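Long-range contact in EvdO1 (Micromonospora carbonacea, PDB 4XBZ), which probably acts as a non-haem iron, 2-oxoglutarate-dependent oxygenase that carries out an oxidative cyclization in orthosomycin antibiotic biosynthesis: residues K149-A163 against H238-K252. Residues are numbered along the deposited sequence; the frame is centred on the assembly and turned at random.
Sequences KTPAGAPRLAWHRDA and HNILTLHGAPAVVGK. With NI (nickel (II) ion), chain I.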
loop_
_atom_site.group_PDB
_atom_site.type_symbol
_atom_site.label_atom_id
_atom_site.label_comp_id
_atom_site.label_asym_id
_atom_site.label_seq_id
_atom_site.Cartn_x
_atom_site.Cartn_y
_atom_site.Cartn_z
ATOM N N LYS A 149 -30.277 -0.672 5.098
ATOM C CA LYS A 149 -31.371 -0.648 4.145
ATOM C C LYS A 149 -32.731 -0.774 4.806
ATOM O O LYS A 149 -32.848 -0.962 6.018
ATOM C CB LYS A 149 -31.189 -1.735 3.090
ATOM C CG LYS A 149 -30.758 -3.056 3.622
ATOM C CD LYS A 149 -30.223 -3.923 2.486
ATOM C CE LYS A 149 -29.189 -3.170 1.667
ATOM N NZ LYS A 149 -28.436 -4.062 0.762
ATOM N N THR A 150 -33.758 -0.636 3.977
ATOM C CA THR A 150 -35.142 -0.643 4.415
ATOM C C THR A 150 -35.716 -2.058 4.336
ATOM O O THR A 150 -36.046 -2.533 3.249
ATOM C CB THR A 150 -35.988 0.315 3.558
ATOM O OG1 THR A 150 -35.785 0.028 2.170
ATOM C CG2 THR A 150 -35.572 1.727 3.792
ATOM N N PRO A 151 -35.849 -2.728 5.490
ATOM C CA PRO A 151 -36.216 -4.152 5.554
ATOM C C PRO A 151 -37.551 -4.512 4.871
ATOM O O PRO A 151 -37.738 -5.672 4.537
ATOM C CB PRO A 151 -36.282 -4.433 7.065
ATOM C CG PRO A 151 -36.429 -3.108 7.702
ATOM C CD PRO A 151 -35.700 -2.136 6.828
ATOM N N ALA A 152 -38.445 -3.551 4.649
ATOM C CA ALA A 152 -39.676 -3.830 3.908
ATOM C C ALA A 152 -39.367 -4.055 2.435
ATOM O O ALA A 152 -40.238 -4.451 1.657
ATOM C CB ALA A 152 -40.685 -2.692 4.065
ATOM N N GLY A 153 -38.125 -3.787 2.054
ATOM C CA GLY A 153 -37.701 -3.984 0.686
ATOM C C GLY A 153 -36.748 -2.898 0.242
ATOM O O GLY A 153 -37.069 -1.718 0.326
ATOM N N ALA A 154 -35.570 -3.299 -0.229
ATOM C CA ALA A 154 -34.575 -2.361 -0.742
ATOM C C ALA A 154 -34.329 -2.600 -2.228
ATOM O O ALA A 154 -34.227 -3.748 -2.679
ATOM C CB ALA A 154 -33.278 -2.488 0.030
ATOM N N PRO A 155 -34.226 -1.512 -3.001
ATOM C CA PRO A 155 -33.935 -1.661 -4.428
ATOM C C PRO A 155 -32.505 -2.170 -4.694
ATOM O O PRO A 155 -31.602 -2.066 -3.847
ATOM C CB PRO A 155 -34.117 -0.242 -4.968
ATOM C CG PRO A 155 -33.808 0.629 -3.829
ATOM C CD PRO A 155 -34.278 -0.104 -2.590
ATOM N N ARG A 156 -32.319 -2.729 -5.883
ATOM C CA ARG A 156 -31.015 -3.178 -6.352
ATOM C C ARG A 156 -29.919 -2.088 -6.260
ATOM O O ARG A 156 -30.160 -0.915 -6.582
ATOM C CB ARG A 156 -31.169 -3.672 -7.787
ATOM C CG ARG A 156 -29.893 -4.033 -8.482
ATOM C CD ARG A 156 -30.184 -4.356 -9.930
ATOM N NE ARG A 156 -28.977 -4.748 -10.637
ATOM C CZ ARG A 156 -28.946 -5.107 -11.911
ATOM N NH1 ARG A 156 -30.069 -5.120 -12.622
ATOM N NH2 ARG A 156 -27.790 -5.461 -12.472
ATOM N N LEU A 157 -28.738 -2.478 -5.781
ATOM C CA LEU A 157 -27.552 -1.599 -5.798
ATOM C C LEU A 157 -26.797 -1.831 -7.098
ATOM O O LEU A 157 -26.182 -2.881 -7.290
ATOM C CB LEU A 157 -26.626 -1.859 -4.596
ATOM C CG LEU A 157 -25.513 -0.838 -4.289
ATOM C CD1 LEU A 157 -26.105 0.507 -3.851
ATOM C CD2 LEU A 157 -24.485 -1.349 -3.244
ATOM N N ALA A 158 -26.888 -0.869 -8.004
ATOM C CA ALA A 158 -26.257 -0.974 -9.307
ATOM C C ALA A 158 -24.742 -1.056 -9.150
ATOM O O ALA A 158 -24.180 -0.480 -8.208
ATOM C CB ALA A 158 -26.639 0.213 -10.184
ATOM N N TRP A 159 -24.106 -1.789 -10.064
ATOM C CA TRP A 159 -22.657 -1.891 -10.125
ATOM C C TRP A 159 -21.976 -0.536 -10.337
ATOM O O TRP A 159 -22.287 0.209 -11.277
ATOM C CB TRP A 159 -22.245 -2.840 -11.237
ATOM C CG TRP A 159 -22.749 -4.226 -11.062
ATOM C CD1 TRP A 159 -23.881 -4.762 -11.607
ATOM C CD2 TRP A 159 -22.140 -5.268 -10.292
ATOM N NE1 TRP A 159 -24.008 -6.070 -11.228
ATOM C CE2 TRP A 159 -22.953 -6.409 -10.422
ATOM C CE3 TRP A 159 -20.984 -5.346 -9.508
ATOM C CZ2 TRP A 159 -22.650 -7.620 -9.800
ATOM C CZ3 TRP A 159 -20.683 -6.551 -8.889
ATOM C CH2 TRP A 159 -21.515 -7.672 -9.042
ATOM N N HIS A 160 -21.023 -0.229 -9.467
ATOM C CA HIS A 160 -20.394 1.074 -9.503
ATOM C C HIS A 160 -19.031 1.033 -8.840
ATOM O O HIS A 160 -18.743 0.152 -8.029
ATOM C CB HIS A 160 -21.285 2.103 -8.796
ATOM C CG HIS A 160 -21.387 1.877 -7.318
ATOM N ND1 HIS A 160 -22.064 0.805 -6.774
ATOM C CD2 HIS A 160 -20.871 2.564 -6.271
ATOM C CE1 HIS A 160 -21.975 0.850 -5.455
ATOM N NE2 HIS A 160 -21.253 1.908 -5.124
ATOM N N ARG A 161 -18.195 1.994 -9.205
ATOM C CA ARG A 161 -17.034 2.361 -8.413
ATOM C C ARG A 161 -17.439 3.473 -7.460
ATOM O O ARG A 161 -18.372 4.225 -7.741
ATOM C CB ARG A 161 -15.889 2.831 -9.302
ATOM C CG ARG A 161 -15.065 1.734 -9.933
ATOM C CD ARG A 161 -13.897 2.359 -10.710
ATOM N NE ARG A 161 -12.909 1.355 -11.086
ATOM C CZ ARG A 161 -12.000 1.520 -12.044
ATOM N NH1 ARG A 161 -11.954 2.657 -12.732
ATOM N NH2 ARG A 161 -11.130 0.549 -12.308
ATOM N N ASP A 162 -16.745 3.576 -6.333
ATOM C CA ASP A 162 -16.921 4.712 -5.439
ATOM C C ASP A 162 -16.130 5.892 -6.002
ATOM O O ASP A 162 -15.182 5.689 -6.751
ATOM C CB ASP A 162 -16.485 4.348 -4.015
ATOM C CG ASP A 162 -17.390 3.283 -3.389
ATOM O OD1 ASP A 162 -18.615 3.356 -3.609
ATOM O OD2 ASP A 162 -16.894 2.377 -2.689
ATOM N N ALA A 163 -16.525 7.121 -5.674
ATOM C CA ALA A 163 -15.880 8.289 -6.279
ATOM C C ALA A 163 -14.460 8.491 -5.773
ATOM O O ALA A 163 -14.242 8.712 -4.581
ATOM C CB ALA A 163 -16.691 9.546 -6.031
ATOM N N HIS A 238 -12.607 -2.666 1.042
ATOM C CA HIS A 238 -12.606 -2.627 -0.410
ATOM C C HIS A 238 -12.011 -1.352 -0.997
ATOM O O HIS A 238 -12.144 -0.241 -0.471
ATOM C CB HIS A 238 -14.026 -2.915 -0.962
ATOM C CG HIS A 238 -14.944 -1.732 -1.055
ATOM N ND1 HIS A 238 -15.954 -1.506 -0.141
ATOM C CD2 HIS A 238 -15.093 -0.791 -2.017
ATOM C CE1 HIS A 238 -16.649 -0.441 -0.506
ATOM N NE2 HIS A 238 -16.144 0.015 -1.641
ATOM N N ASN A 239 -11.272 -1.587 -2.071
ATOM C CA ASN A 239 -10.733 -0.568 -2.942
ATOM C C ASN A 239 -11.886 0.142 -3.627
ATOM O O ASN A 239 -12.771 -0.521 -4.173
ATOM C CB ASN A 239 -9.810 -1.228 -3.958
ATOM C CG ASN A 239 -9.039 -0.240 -4.794
ATOM O OD1 ASN A 239 -9.503 0.862 -5.092
ATOM N ND2 ASN A 239 -7.850 -0.652 -5.213
ATOM N N ILE A 240 -11.883 1.473 -3.600
ATOM C CA ILE A 240 -12.987 2.247 -4.174
ATOM C C ILE A 240 -13.104 2.046 -5.692
ATOM O O ILE A 240 -14.142 2.359 -6.280
ATOM C CB ILE A 240 -12.838 3.762 -3.874
ATOM C CG1 ILE A 240 -11.461 4.252 -4.328
ATOM C CG2 ILE A 240 -13.027 4.035 -2.379
ATOM C CD1 ILE A 240 -11.460 5.609 -4.930
ATOM N N LEU A 241 -12.046 1.524 -6.311
ATOM C CA LEU A 241 -12.032 1.255 -7.749
ATOM C C LEU A 241 -12.572 -0.148 -8.083
ATOM O O LEU A 241 -12.760 -0.500 -9.259
ATOM C CB LEU A 241 -10.602 1.403 -8.307
ATOM C CG LEU A 241 -9.920 2.772 -8.175
ATOM C CD1 LEU A 241 -8.513 2.812 -8.802
ATOM C CD2 LEU A 241 -10.802 3.821 -8.793
ATOM N N THR A 242 -12.786 -0.969 -7.057
ATOM C CA THR A 242 -13.390 -2.276 -7.288
ATOM C C THR A 242 -14.875 -2.107 -7.566
ATOM O O THR A 242 -15.602 -1.540 -6.753
ATOM C CB THR A 242 -13.204 -3.229 -6.108
ATOM O OG1 THR A 242 -11.815 -3.302 -5.766
ATOM C CG2 THR A 242 -13.726 -4.623 -6.469
ATOM N N LEU A 243 -15.304 -2.588 -8.727
ATOM C CA LEU A 243 -16.714 -2.600 -9.103
ATOM C C LEU A 243 -17.519 -3.448 -8.121
ATOM O O LEU A 243 -17.165 -4.597 -7.852
ATOM C CB LEU A 243 -16.884 -3.125 -10.532
ATOM C CG LEU A 243 -18.235 -2.811 -11.173
ATOM C CD1 LEU A 243 -18.406 -1.309 -11.311
ATOM C CD2 LEU A 243 -18.378 -3.492 -12.530
ATOM N N HIS A 244 -18.580 -2.867 -7.558
ATOM C CA HIS A 244 -19.453 -3.625 -6.657
ATOM C C HIS A 244 -20.924 -3.229 -6.746
ATOM O O HIS A 244 -21.276 -2.199 -7.320
ATOM C CB HIS A 244 -18.986 -3.503 -5.200
ATOM C CG HIS A 244 -18.843 -2.094 -4.720
ATOM N ND1 HIS A 244 -17.867 -1.242 -5.194
ATOM C CD2 HIS A 244 -19.539 -1.393 -3.795
ATOM C CE1 HIS A 244 -17.974 -0.074 -4.589
ATOM N NE2 HIS A 244 -18.977 -0.142 -3.732
ATOM N N GLY A 245 -21.773 -4.066 -6.156
ATOM C CA GLY A 245 -23.213 -3.891 -6.226
ATOM C C GLY A 245 -23.943 -4.930 -5.394
ATOM O O GLY A 245 -23.329 -5.803 -4.769
ATOM N N ALA A 246 -25.263 -4.848 -5.383
ATOM C CA ALA A 246 -26.051 -5.745 -4.545
ATOM C C ALA A 246 -27.403 -5.982 -5.187
ATOM O O ALA A 246 -27.894 -5.114 -5.909
ATOM C CB ALA A 246 -26.200 -5.170 -3.133
ATOM N N PRO A 247 -28.005 -7.159 -4.943
ATOM C CA PRO A 247 -29.313 -7.472 -5.524
ATOM C C PRO A 247 -30.421 -6.808 -4.723
ATOM O O PRO A 247 -30.190 -6.469 -3.562
ATOM C CB PRO A 247 -29.398 -8.995 -5.383
ATOM C CG PRO A 247 -28.728 -9.234 -4.047
ATOM C CD PRO A 247 -27.601 -8.190 -3.965
ATOM N N ALA A 248 -31.602 -6.638 -5.310
ATOM C CA ALA A 248 -32.749 -6.194 -4.526
ATOM C C ALA A 248 -32.998 -7.211 -3.400
ATOM O O ALA A 248 -32.850 -8.418 -3.616
ATOM C CB ALA A 248 -33.962 -6.031 -5.410
ATOM N N VAL A 249 -33.315 -6.732 -2.195
ATOM C CA VAL A 249 -33.479 -7.612 -1.025
ATOM C C VAL A 249 -34.601 -7.147 -0.083
ATOM O O VAL A 249 -35.002 -5.977 -0.116
ATOM C CB VAL A 249 -32.177 -7.709 -0.195
ATOM C CG1 VAL A 249 -31.089 -8.472 -0.964
ATOM C CG2 VAL A 249 -31.696 -6.317 0.238
ATOM N N VAL A 250 -35.076 -8.065 0.765
ATOM C CA VAL A 250 -36.147 -7.800 1.750
ATOM C C VAL A 250 -35.846 -8.430 3.118
ATOM O O VAL A 250 -35.133 -9.412 3.207
ATOM C CB VAL A 250 -37.525 -8.333 1.266
ATOM C CG1 VAL A 250 -37.956 -7.644 -0.005
ATOM C CG2 VAL A 250 -37.472 -9.836 1.033
ATOM N N GLY A 251 -36.372 -7.848 4.187
ATOM C CA GLY A 251 -36.385 -8.523 5.477
ATOM C C GLY A 251 -35.239 -8.330 6.459
ATOM O O GLY A 251 -35.293 -8.855 7.572
ATOM N N LYS A 252 -34.202 -7.598 6.069
ATOM C CA LYS A 252 -33.059 -7.395 6.952
ATOM C C LYS A 252 -32.604 -5.951 6.908
ATOM O O LYS A 252 -32.533 -5.369 5.829
ATOM C CB LYS A 252 -31.896 -8.307 6.571
ATOM C CG LYS A 252 -32.213 -9.788 6.570
ATOM C CD LYS A 252 -30.993 -10.610 6.140
ATOM C CE LYS A 252 -31.293 -12.104 6.214
ATOM N NZ LYS A 252 -32.679 -12.362 5.717
HETATM NI NI NI I . -20.198 1.681 -2.941
HETATM O O HOH W 1 -29.936 -4.144 -2.597
#
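His160 and His244 pair across two strands with matching first torsions, and their rings converge on a nickel ion. Both side chains leave from one face of the sheet. In each, CG sits between the backbone N and the carbonyl carbon (chi1 68° and 54°), which turns NE2 toward the metal. Asp162 has CG anti to its carbonyl carbon and turns its carboxylate in beside them. These three form the HXD...H facial triad of the double-stranded beta-helix fold, here holding nickel; iron would be the expected native metal in this family. His160 NE2 and Asp162 OD1 each lie 2.4 Å from the nickel, and His244 NE2 completes the set of protein ligands.

Second-shell bonds fix each ligand. His160 ND1 donates to Ala158 O, and His244 ND1 donates nearly in its ring plane to Thr242 O. The second carboxylate oxygen, Asp162 OD2, accepts from His238 NE2 at 2.7 Å in a nearly straight bond (167°). Asp180 brings another carboxylate close to this oxygen.

Strands 157-160 and 244-246 run antiparallel. Leu157 pairs with Ala246 and His160 with His244, and a beta bulge between them shifts the register by one. Gly245 CA lies 3.3 Å from Leu157 O. Trp159 lays CE3 3.5 Å from His244 C, while its ring also meets that of Trp220. Farther along, a single bridge joins Ala154 to Val249, and Val249 CG2 touches Lys149 CD at 3.6 Å.

Beyond the metal, the turn 239-242 receives Arg161. Leu241 CD2 lies over one guanidinium face, offset toward the rim, and Ser200 O and Trp203 O accept from NH2. Arg161 NE donates close to the guanidinium plane to Leu241 O, 2.6 Å away.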